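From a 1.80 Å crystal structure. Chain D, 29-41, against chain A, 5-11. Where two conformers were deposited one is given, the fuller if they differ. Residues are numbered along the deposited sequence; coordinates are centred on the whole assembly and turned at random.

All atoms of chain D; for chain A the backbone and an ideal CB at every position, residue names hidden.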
ATOM      1  N   ARG D  29      -6.125   7.006  13.010  1.00 23.53           N
ATOM      2  CA  ARG D  29      -6.827   7.254  14.267  0.50 21.24           C
ATOM      3  C   ARG D  29      -8.185   6.547  14.286  1.00 19.85           C
ATOM      4  O   ARG D  29      -8.511   5.895  15.241  1.00 23.61           O
ATOM      5  CB  ARG D  29      -7.013   8.759  14.476  0.50 22.63           C
ATOM      6  CG  ARG D  29      -7.372   9.169  15.897  0.50 25.11           C
ATOM      7  CD  ARG D  29      -7.676  10.668  15.940  0.50 20.85           C
ATOM      8  NE  ARG D  29      -6.607  11.472  15.346  0.50 10.52           N
ATOM      9  CZ  ARG D  29      -6.805  12.549  14.581  0.50 22.65           C
ATOM     10  NH1 ARG D  29      -8.033  12.966  14.304  0.50 25.68           N
ATOM     11  NH2 ARG D  29      -5.769  13.211  14.075  0.50 29.55           N
ATOM     12  N   ALA D  30      -8.969   6.711  13.225  1.00 23.91           N
ATOM     13  CA  ALA D  30     -10.281   6.058  13.098  1.00 26.36           C
ATOM     14  C   ALA D  30     -10.155   4.538  13.194  1.00 24.79           C
ATOM     15  O   ALA D  30     -10.867   3.912  13.969  1.00 24.05           O
ATOM     16  CB  ALA D  30     -10.957   6.449  11.800  1.00 27.35           C
ATOM     17  N   VAL D  31      -9.217   3.950  12.441  1.00 22.04           N
ATOM     18  CA  VAL D  31      -8.984   2.493  12.511  1.00 22.59           C
ATOM     19  C   VAL D  31      -8.562   2.065  13.935  1.00 23.64           C
ATOM     20  O   VAL D  31      -9.032   1.047  14.446  1.00 23.27           O
ATOM     21  CB  VAL D  31      -7.890   2.029  11.496  1.00 25.06           C
ATOM     22  CG1 VAL D  31      -7.756   0.505  11.505  1.00 27.25           C
ATOM     23  CG2 VAL D  31      -8.219   2.516  10.081  1.00 21.08           C
ATOM     24  N   THR D  32      -7.712   2.864  14.563  1.00 24.05           N
ATOM     25  CA  THR D  32      -7.241   2.604  15.952  1.00 25.48           C
ATOM     26  C   THR D  32      -8.427   2.557  16.938  1.00 22.32           C
ATOM     27  O   THR D  32      -8.558   1.605  17.727  1.00 24.42           O
ATOM     28  CB  THR D  32      -6.206   3.663  16.377  1.00 26.50           C
ATOM     29  OG1 THR D  32      -5.053   3.561  15.545  1.00 29.11           O
ATOM     30  CG2 THR D  32      -5.769   3.515  17.840  1.00 26.42           C
ATOM     31  N   LEU D  33      -9.305   3.548  16.840  1.00 28.27           N
ATOM     32  CA  LEU D  33     -10.521   3.629  17.677  1.00 24.70           C
ATOM     33  C   LEU D  33     -11.465   2.456  17.437  1.00 28.81           C
ATOM     34  O   LEU D  33     -11.990   1.895  18.384  1.00 30.06           O
ATOM     35  CB  LEU D  33     -11.232   4.956  17.427  1.00 23.51           C
ATOM     36  CG  LEU D  33     -10.469   6.173  17.963  1.00 28.67           C
ATOM     37  CD1 LEU D  33     -10.995   7.412  17.312  1.00 28.51           C
ATOM     38  CD2 LEU D  33     -10.486   6.246  19.489  1.00 29.58           C
ATOM     39  N   SER D  34     -11.642   2.077  16.165  1.00 22.81           N
ATOM     40  CA  SER D  34     -12.325   0.845  15.770  1.00 26.61           C
ATOM     41  C   SER D  34     -11.742  -0.392  16.459  1.00 23.82           C
ATOM     42  O   SER D  34     -12.475  -1.165  17.072  1.00 31.06           O
ATOM     43  CB  SER D  34     -12.243   0.667  14.244  1.00 28.57           C
ATOM     44  OG  SER D  34     -13.315  -0.101  13.752  1.00 36.44           O
ATOM     45  N   LYS D  35     -10.425  -0.546  16.373  1.00 23.10           N
ATOM     46  CA  LYS D  35      -9.729  -1.694  16.955  1.00 24.41           C
ATOM     47  C   LYS D  35      -9.832  -1.702  18.492  1.00 28.82           C
ATOM     48  O   LYS D  35      -9.815  -2.765  19.123  1.00 30.83           O
ATOM     49  CB  LYS D  35      -8.251  -1.720  16.521  1.00 24.81           C
ATOM     50  CG  LYS D  35      -8.002  -2.017  15.003  1.00 27.32           C
ATOM     51  CD  LYS D  35      -8.604  -3.342  14.532  1.00 28.81           C
ATOM     52  CE  LYS D  35      -8.397  -3.513  13.017  1.00 23.19           C
ATOM     53  NZ  LYS D  35      -8.914  -4.795  12.539  1.00 25.47           N
ATOM     54  N   LEU D  36      -9.956  -0.519  19.089  1.00 28.25           N
ATOM     55  CA  LEU D  36     -10.126  -0.420  20.546  1.00 30.19           C
ATOM     56  C   LEU D  36     -11.473  -0.943  21.072  1.00 32.74           C
ATOM     57  O   LEU D  36     -11.615  -1.134  22.279  1.00 33.78           O
ATOM     58  CB  LEU D  36      -9.887   1.004  21.030  1.00 28.23           C
ATOM     59  CG  LEU D  36      -8.414   1.410  21.193  1.00 26.17           C
ATOM     60  CD1 LEU D  36      -8.251   2.911  21.157  1.00 25.98           C
ATOM     61  CD2 LEU D  36      -7.857   0.835  22.512  1.00 26.65           C
ATOM     62  N   ARG D  37     -12.436  -1.170  20.176  1.00 28.64           N
ATOM     63  CA  ARG D  37     -13.760  -1.723  20.528  1.00 33.86           C
ATOM     64  C   ARG D  37     -14.391  -0.964  21.704  1.00 32.67           C
ATOM     65  O   ARG D  37     -14.671  -1.541  22.754  1.00 36.94           O
ATOM     66  CB  ARG D  37     -13.671  -3.219  20.856  1.00 29.98           C
ATOM     67  CG  ARG D  37     -13.411  -4.124  19.675  1.00 46.25           C
ATOM     68  CD  ARG D  37     -13.044  -5.529  20.141  1.00 53.99           C
ATOM     69  NE  ARG D  37     -13.968  -6.047  21.145  1.00 64.69           N
ATOM     70  CZ  ARG D  37     -13.694  -7.046  21.982  1.00 69.61           C
ATOM     71  NH1 ARG D  37     -12.506  -7.650  21.950  1.00 58.27           N
ATOM     72  NH2 ARG D  37     -14.611  -7.437  22.860  1.00 73.11           N
ATOM     73  N   LEU D  38     -14.555   0.336  21.523  1.00 31.22           N
ATOM     74  CA  LEU D  38     -15.035   1.228  22.567  1.00 32.31           C
ATOM     75  C   LEU D  38     -16.544   1.121  22.775  1.00 37.58           C
ATOM     76  O   LEU D  38     -17.304   0.905  21.839  1.00 36.69           O
ATOM     77  CB  LEU D  38     -14.654   2.680  22.244  1.00 32.11           C
ATOM     78  CG  LEU D  38     -13.153   3.007  22.116  1.00 27.85           C
ATOM     79  CD1 LEU D  38     -12.969   4.517  21.907  1.00 30.39           C
ATOM     80  CD2 LEU D  38     -12.335   2.534  23.299  1.00 31.33           C
ATOM     81  N   GLN D  39     -16.963   1.256  24.022  1.00 38.02           N
ATOM     82  CA  GLN D  39     -18.367   1.446  24.346  1.00 41.13           C
ATOM     83  C   GLN D  39     -18.391   2.446  25.489  1.00 41.37           C
ATOM     84  O   GLN D  39     -17.376   2.637  26.146  1.00 37.26           O
ATOM     85  CB  GLN D  39     -19.053   0.124  24.712  1.00 43.76           C
ATOM     86  CG  GLN D  39     -18.263  -0.794  25.613  1.00 51.11           C
ATOM     87  CD  GLN D  39     -18.879  -2.186  25.720  1.00 57.12           C
ATOM     88  OE1 GLN D  39     -18.677  -3.044  24.856  1.00 61.20           O
ATOM     89  NE2 GLN D  39     -19.625  -2.415  26.791  1.00 57.99           N
ATOM     90  N   ASP D  40     -19.531   3.086  25.731  1.00 38.68           N
ATOM     91  CA  ASP D  40     -19.610   4.114  26.766  1.00 42.09           C
ATOM     92  C   ASP D  40     -19.328   3.546  28.175  1.00 38.14           C
ATOM     93  O   ASP D  40     -19.403   2.338  28.379  1.00 37.94           O
ATOM     94  CB  ASP D  40     -20.957   4.842  26.697  1.00 43.39           C
ATOM     95  CG  ASP D  40     -20.866   6.277  27.186  1.00 46.86           C
ATOM     96  OD1 ASP D  40     -19.772   6.699  27.612  1.00 43.26           O
ATOM     97  OD2 ASP D  40     -21.890   6.990  27.143  1.00 49.34           O
ATOM     98  N   ASP D  41     -18.922   4.423  29.097  1.00 44.47           N
ATOM     99  CA  ASP D  41     -18.675   4.104  30.522  1.00 41.97           C
ATOM    100  C   ASP D  41     -17.380   3.352  30.833  1.00 44.53           C
ATOM    101  O   ASP D  41     -17.148   3.005  31.994  1.00 42.15           O
ATOM    102  CB  ASP D  41     -19.862   3.367  31.179  1.00 48.90           C
ATOM    103  CG  ASP D  41     -21.166   4.134  31.079  1.00 55.66           C
ATOM    104  OD1 ASP D  41     -21.217   5.308  31.501  1.00 61.70           O
ATOM    105  OD2 ASP D  41     -22.153   3.544  30.595  1.00 65.12           O
TER
ATOM    106  N   UNK A   5     -23.804  -6.830  23.880  1.00 56.17           N
ATOM    107  CA  UNK A   5     -22.976  -5.585  23.857  1.00 55.00           C
ATOM    108  C   UNK A   5     -22.020  -5.547  22.661  1.00 46.88           C
ATOM    109  O   UNK A   5     -21.152  -6.418  22.498  1.00 42.53           O
ATOM    110  CB  UNK A   5     -22.166  -5.464  25.149  1.00 55.00           C
ATOM    111  N   UNK A   6     -22.200  -4.521  21.832  1.00 44.35           N
ATOM    112  CA  UNK A   6     -21.354  -4.287  20.658  1.00 40.01           C
ATOM    113  C   UNK A   6     -20.635  -2.961  20.795  1.00 37.88           C
ATOM    114  O   UNK A   6     -21.210  -2.012  21.359  1.00 34.86           O
ATOM    115  CB  UNK A   6     -22.182  -4.311  19.371  1.00 40.01           C
ATOM    116  N   UNK A   7     -19.387  -2.862  20.263  1.00 39.10           N
ATOM    117  CA  UNK A   7     -18.725  -1.559  20.343  1.00 32.72           C
ATOM    118  C   UNK A   7     -19.464  -0.488  19.547  1.00 31.70           C
ATOM    119  O   UNK A   7     -20.300  -0.820  18.702  1.00 35.56           O
ATOM    120  CB  UNK A   7     -17.284  -1.671  19.841  1.00 32.72           C
ATOM    121  N   UNK A   8     -19.158   0.778  19.837  1.00 29.50           N
ATOM    122  CA  UNK A   8     -19.757   1.903  19.142  1.00 28.35           C
ATOM    123  C   UNK A   8     -19.362   1.829  17.649  1.00 30.01           C
ATOM    124  O   UNK A   8     -20.211   1.972  16.773  1.00 29.06           O
ATOM    125  CB  UNK A   8     -19.314   3.226  19.770  1.00 28.35           C
ATOM    126  N   UNK A   9     -18.072   1.588  17.379  1.00 26.49           N
ATOM    127  CA  UNK A   9     -17.604   1.300  16.028  1.00 29.14           C
ATOM    128  C   UNK A   9     -16.595   0.188  16.176  1.00 32.51           C
ATOM    129  O   UNK A   9     -16.018   0.009  17.255  1.00 31.12           O
ATOM    130  CB  UNK A   9     -17.005   2.528  15.339  1.00 29.14           C
ATOM    131  N   UNK A  10     -16.373  -0.548  15.096  1.00 31.35           N
ATOM    132  CA  UNK A  10     -15.415  -1.640  15.106  1.00 31.37           C
ATOM    133  C   UNK A  10     -16.069  -2.970  15.415  1.00 34.86           C
ATOM    134  O   UNK A  10     -15.444  -3.861  16.007  1.00 34.72           O
ATOM    135  CB  UNK A  10     -14.307  -1.359  16.123  1.00 31.37           C
ATOM    136  N   UNK A  11     -17.333  -3.090  15.034  1.00 34.08           N
ATOM    137  CA  UNK A  11     -18.048  -4.368  15.098  1.00 32.61           C
ATOM    138  C   UNK A  11     -17.391  -5.302  14.087  1.00 34.96           C
ATOM    139  O   UNK A  11     -17.128  -4.896  12.955  1.00 35.65           O
ATOM    140  CB  UNK A  11     -19.542  -4.199  14.813  1.00 32.61           C
TER

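The side of chain D facing this segment is the last turns of a helix, followed at D:Arg37, whose phi is positive, by a loop running through D:Gln39. Each position of chain A can be tested against it by the direction of CA-to-CB, the backbone angles and the surroundings of an ideal CB.

Position 5 points its CA-to-CB bond toward chain D, and its ideal CB stands 4.3 Å from OE1 of D:Gln39. The side-chain amide there offers both a donor and an acceptor, so a polar chain of moderate length would suit; nothing visible demands a particular one. The deposited residue is A:Gln5. Its OE1 accepts a weak hydrogen bond from NE2 of D:Gln39, 3.2 Å long but bent to 132° at the hydrogen.

Position 6 points away, with nothing of chain D within 5.5 Å of its ideal CB. The contact therefore selects little. A:Tyr6 occupies it, chi1 in m.

Position 7 is tight. Its ideal CB lies 3.3 Å from O of D:Leu38 and 3.5 Å from C of D:Arg37, so a compact side chain is favoured. Phi of -64° permits proline, and no chain D acceptor is close enough to need the backbone nitrogen; alanine or serine would also be reasonable. The deposited A:Pro7 packs its CB 3.7 Å from C of D:Arg37 and 3.4 Å from O of D:Leu38.

Position 8 is governed first by its backbone. Its N donates to O of D:Leu38 at 2.7 Å with a nearly straight angle of 168°, which excludes proline but leaves other side chains possible. The ideal CB of position 8 is 3.7 Å from O of D:Leu38 and 5.0 Å from CA of D:Gln39, so a modest apolar group could lie along the loop. A:Val8 does so with chi1 in t, bringing CG2 to 3.9 Å from CA of D:Gln39.

Position 9 is extended (-139/158), and CA-to-CB runs sideways, the ideal CB 4.8 Å from OG of D:Ser34. The helix offers the CB of D:Leu33 beyond, so a longer aliphatic chain could reach it. A:Ile9, with chi1 in p and chi2 in t, places CD1 4.4 Å from CB of D:Leu33 and 4.2 Å from O of D:Ala30. Its carbonyl also receives a water that donates to O of D:Leu33 and accepts from N of D:Leu38, linking the helical D:Leu33 and the loop residue D:Leu38 to this carbonyl of chain A.

Position 10 is decisive. An ideal CB would fall 2.1 Å from O of D:Ser34, a clash, and phi/psi of 94/30 would independently jam it against the preceding carbonyl. Only glycine fits, and A:Gly10 is deposited. Its CA approaches to 3.6 Å from O of D:Ser34 in a CA-H...O contact of 167°, and stands 2.9 Å from OG of D:Ser34.

Position 11 points away and meets no atom of chain D; A:Ile11 fills it without contributing here.

Chain A (5-11) QYPVIGI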
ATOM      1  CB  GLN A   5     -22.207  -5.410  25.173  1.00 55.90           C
ATOM      2  CG  GLN A   5     -23.026  -4.804  26.314  1.00 62.65           C
ATOM      3  CD  GLN A   5     -22.389  -5.020  27.686  1.00 63.86           C
ATOM      4  OE1 GLN A   5     -21.907  -4.075  28.315  1.00 64.44           O
ATOM      5  NE2 GLN A   5     -22.384  -6.269  28.152  1.00 59.35           N
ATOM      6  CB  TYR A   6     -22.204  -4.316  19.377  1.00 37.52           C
ATOM      7  CG  TYR A   6     -22.767  -5.684  19.151  1.00 40.35           C
ATOM      8  CD1 TYR A   6     -24.135  -5.938  19.278  1.00 48.64           C
ATOM      9  CD2 TYR A   6     -21.918  -6.749  18.875  1.00 35.96           C
ATOM     10  CE1 TYR A   6     -24.633  -7.223  19.094  1.00 42.31           C
ATOM     11  CE2 TYR A   6     -22.399  -8.016  18.704  1.00 41.43           C
ATOM     12  CZ  TYR A   6     -23.744  -8.253  18.817  1.00 40.69           C
ATOM     13  OH  TYR A   6     -24.167  -9.536  18.628  1.00 46.87           O
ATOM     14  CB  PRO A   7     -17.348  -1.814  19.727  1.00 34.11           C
ATOM     15  CG  PRO A   7     -17.514  -3.011  18.874  1.00 36.90           C
ATOM     16  CD  PRO A   7     -18.535  -3.862  19.589  1.00 34.34           C
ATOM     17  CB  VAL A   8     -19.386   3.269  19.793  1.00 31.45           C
ATOM     18  CG1 VAL A   8     -20.004   4.431  19.023  1.00 33.92           C
ATOM     19  CG2 VAL A   8     -19.848   3.340  21.271  1.00 30.60           C
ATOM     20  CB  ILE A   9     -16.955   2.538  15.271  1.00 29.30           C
ATOM     21  CG1 ILE A   9     -15.639   3.005  15.920  1.00 29.81           C
ATOM     22  CG2 ILE A   9     -17.952   3.700  15.076  1.00 33.36           C
ATOM     23  CD1 ILE A   9     -14.911   4.169  15.170  1.00 28.23           C
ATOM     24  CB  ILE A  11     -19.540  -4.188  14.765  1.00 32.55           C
ATOM     25  CG1 ILE A  11     -20.173  -3.131  15.688  1.00 31.49           C
ATOM     26  CG2 ILE A  11     -20.268  -5.529  14.822  1.00 34.46           C
ATOM     27  CD1 ILE A  11     -21.494  -2.573  15.191  1.00 31.40           C
TER
HETATM   28  O   HOH W   1     -14.571   1.657  18.939  1.00 32.05           O
HETATM   29  O   HOH W   2     -12.583  -4.190  16.251  1.00 44.50           O
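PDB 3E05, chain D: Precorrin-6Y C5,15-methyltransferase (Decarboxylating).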